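Local structure of phosphotransferase system, mannose/fructose/N-acetylgalactosamine-specific component IIB (Thermoanaerobacter tengcongensis, 3LFJ) at residues 26-31 with 101-106. The protein probably transfers a phosphoryl group to incoming sugar as the IIB component of a mannose-family phosphotransferase system. Sequence-based numbering, arbitrary orientation.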
loop_
_atom_site.group_PDB
_atom_site.type_symbol
_atom_site.label_atom_id
_atom_site.label_comp_id
_atom_site.label_asym_id
_atom_site.label_seq_id
_atom_site.Cartn_x
_atom_site.Cartn_y
_atom_site.Cartn_z
ATOM N N PHE A 26 -4.804 1.765 -7.294
ATOM C CA PHE A 26 -3.397 1.701 -6.920
ATOM C C PHE A 26 -3.322 1.101 -5.530
ATOM O O PHE A 26 -4.319 1.113 -4.801
ATOM C CB PHE A 26 -2.783 3.105 -6.891
ATOM C CG PHE A 26 -1.298 3.125 -7.126
ATOM C CD1 PHE A 26 -0.775 2.837 -8.383
ATOM C CD2 PHE A 26 -0.427 3.450 -6.099
ATOM C CE1 PHE A 26 0.584 2.876 -8.616
ATOM C CE2 PHE A 26 0.945 3.493 -6.330
ATOM C CZ PHE A 26 1.443 3.197 -7.588
ATOM N N ALA A 27 -2.156 0.575 -5.172
ATOM C CA ALA A 27 -1.912 0.115 -3.801
ATOM C C ALA A 27 -0.483 0.446 -3.435
ATOM O O ALA A 27 0.436 0.268 -4.237
ATOM C CB ALA A 27 -2.186 -1.373 -3.656
ATOM N N ARG A 28 -0.295 0.924 -2.214
ATOM C CA ARG A 28 1.016 1.383 -1.762
ATOM C C ARG A 28 1.242 0.945 -0.317
ATOM O O ARG A 28 0.318 0.966 0.506
ATOM C CB ARG A 28 1.092 2.906 -1.872
ATOM C CG ARG A 28 2.312 3.554 -1.201
ATOM C CD ARG A 28 2.308 5.042 -1.499
ATOM N NE ARG A 28 3.327 5.768 -0.749
ATOM C CZ ARG A 28 4.573 5.977 -1.183
ATOM N NH1 ARG A 28 5.413 6.645 -0.418
ATOM N NH2 ARG A 28 4.985 5.506 -2.360
ATOM N N ILE A 29 2.479 0.546 -0.034
ATOM C CA ILE A 29 2.905 0.238 1.335
ATOM C C ILE A 29 3.829 1.349 1.811
ATOM O O ILE A 29 4.855 1.642 1.184
ATOM C CB ILE A 29 3.618 -1.129 1.422
ATOM C CG1 ILE A 29 2.592 -2.252 1.146
ATOM C CG2 ILE A 29 4.297 -1.295 2.807
ATOM C CD1 ILE A 29 3.190 -3.632 0.895
ATOM N N ASP A 30 3.467 1.999 2.912
ATOM C CA ASP A 30 4.309 3.046 3.491
ATOM C C ASP A 30 4.054 3.051 4.975
ATOM O O ASP A 30 2.924 3.313 5.414
ATOM C CB ASP A 30 3.981 4.417 2.874
ATOM C CG ASP A 30 4.939 5.525 3.323
ATOM O OD1 ASP A 30 5.516 5.453 4.428
ATOM O OD2 ASP A 30 5.093 6.500 2.557
ATOM N N ASP A 31 5.073 2.691 5.762
ATOM C CA ASP A 31 4.861 2.547 7.199
ATOM C C ASP A 31 4.592 3.863 7.924
ATOM O O ASP A 31 4.253 3.854 9.108
ATOM C CB ASP A 31 5.962 1.726 7.891
ATOM C CG ASP A 31 7.358 2.275 7.675
ATOM O OD1 ASP A 31 7.536 3.326 7.038
ATOM O OD2 ASP A 31 8.307 1.627 8.182
ATOM N N PHE A 101 -7.535 4.260 -3.697
ATOM C CA PHE A 101 -6.079 4.126 -3.655
ATOM C C PHE A 101 -5.821 3.463 -2.301
ATOM O O PHE A 101 -6.072 4.076 -1.257
ATOM C CB PHE A 101 -5.468 5.531 -3.735
ATOM C CG PHE A 101 -3.959 5.577 -3.754
ATOM C CD1 PHE A 101 -3.275 6.102 -4.861
ATOM C CD2 PHE A 101 -3.219 5.175 -2.645
ATOM C CE1 PHE A 101 -1.889 6.192 -4.874
ATOM C CE2 PHE A 101 -1.828 5.247 -2.666
ATOM C CZ PHE A 101 -1.162 5.768 -3.777
ATOM N N LEU A 102 -5.391 2.203 -2.316
ATOM C CA LEU A 102 -5.150 1.478 -1.057
ATOM C C LEU A 102 -3.795 1.843 -0.476
ATOM O O LEU A 102 -2.789 1.868 -1.186
ATOM C CB LEU A 102 -5.193 -0.024 -1.280
ATOM C CG LEU A 102 -6.508 -0.605 -1.799
ATOM C CD1 LEU A 102 -6.390 -2.104 -1.944
ATOM C CD2 LEU A 102 -7.641 -0.245 -0.850
ATOM N N LEU A 103 -3.786 2.119 0.819
ATOM C CA LEU A 103 -2.562 2.431 1.528
ATOM C C LEU A 103 -2.422 1.479 2.716
ATOM O O LEU A 103 -3.315 1.395 3.559
ATOM C CB LEU A 103 -2.621 3.894 1.975
ATOM C CG LEU A 103 -1.380 4.470 2.641
ATOM C CD1 LEU A 103 -0.172 4.272 1.742
ATOM C CD2 LEU A 103 -1.612 5.959 2.914
ATOM N N PHE A 104 -1.315 0.743 2.756
ATOM C CA PHE A 104 -1.019 -0.177 3.872
ATOM C C PHE A 104 0.180 0.320 4.629
ATOM O O PHE A 104 1.071 0.927 4.060
ATOM C CB PHE A 104 -0.669 -1.591 3.345
ATOM C CG PHE A 104 -1.738 -2.212 2.538
ATOM C CD1 PHE A 104 -2.723 -2.964 3.152
ATOM C CD2 PHE A 104 -1.785 -2.039 1.148
ATOM C CE1 PHE A 104 -3.746 -3.560 2.399
ATOM C CE2 PHE A 104 -2.809 -2.629 0.394
ATOM C CZ PHE A 104 -3.783 -3.393 1.017
ATOM N N LYS A 105 0.225 0.023 5.922
ATOM C CA LYS A 105 1.403 0.319 6.711
ATOM C C LYS A 105 2.535 -0.700 6.482
ATOM O O LYS A 105 3.712 -0.368 6.613
ATOM C CB LYS A 105 1.005 0.326 8.191
ATOM C CG LYS A 105 2.014 0.937 9.133
ATOM C CD LYS A 105 1.436 0.868 10.548
ATOM C CE LYS A 105 2.368 1.520 11.552
ATOM N NZ LYS A 105 1.757 1.398 12.930
ATOM N N ASN A 106 2.182 -1.940 6.156
ATOM C CA ASN A 106 3.186 -2.988 6.070
ATOM C C ASN A 106 2.794 -4.092 5.096
ATOM O O ASN A 106 1.625 -4.227 4.717
ATOM C CB ASN A 106 3.449 -3.564 7.484
ATOM C CG ASN A 106 2.175 -3.891 8.228
ATOM O OD1 ASN A 106 1.353 -4.667 7.754
ATOM N ND2 ASN A 106 2.009 -3.300 9.415
#
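Phe26 and Phe101 lie side by side at one end of two neighbouring parallel strands, 22-30 and 98-104, in the middle of the open sheet, flanked by helices on both faces, of this alpha/beta fold. Backbone bonds alternate across the pair: Leu102 N donates to Phe26 O, Arg28 N to Leu102 O, Phe104 N to Arg28 O at 2.8 Å, and Asp30 N to Phe104 O.

Packing is tightest on the Phe26 face. There CD2 of Phe26 comes 3.3 Å from CE1 of Phe101, the ring planes inclined at 37°, while Phe26 CB sits over the Phe101 ring face as a CH-pi contact. Both rings have CG anti to the backbone N (chi1 -178° for Phe101), which sends them the same way. Flat, wholly apolar side chains suit this buried layer, where both rings meet Phe46 and Phe101 touches helix 38-43. Replacing Phe101 with an alanine would remove the ring that Phe26 CB and CD2 lie against, and is likely to leave a gap beside Phe26 and Arg28 CB. Next along this face, the extended aliphatic part of Arg28 runs beside Leu103, CG to CD1 3.9 Å.

On the other face, small Ala27 leaves room for the edge of the Phe104 ring, CB to CE2 4.3 Å, and branched Ile29 sets CG1 against Phe104 CB.

Beyond Phe104 the pairing loosens: Lys105 and Asp31 are partly exposed and joined by no conventional hydrogen bond, though Asp31 CA still approaches Lys105 O. Asn106, its OD1 bonded to Thr109, caps helix 107-115, which Ile29 and Phe104 also touch. Back on the strand, Asp30, also bonded to His35, forms a salt bridge with Arg28, NH1 donating to OD2 at 3.0 Å on the anti side, 29° out of the carboxylate plane.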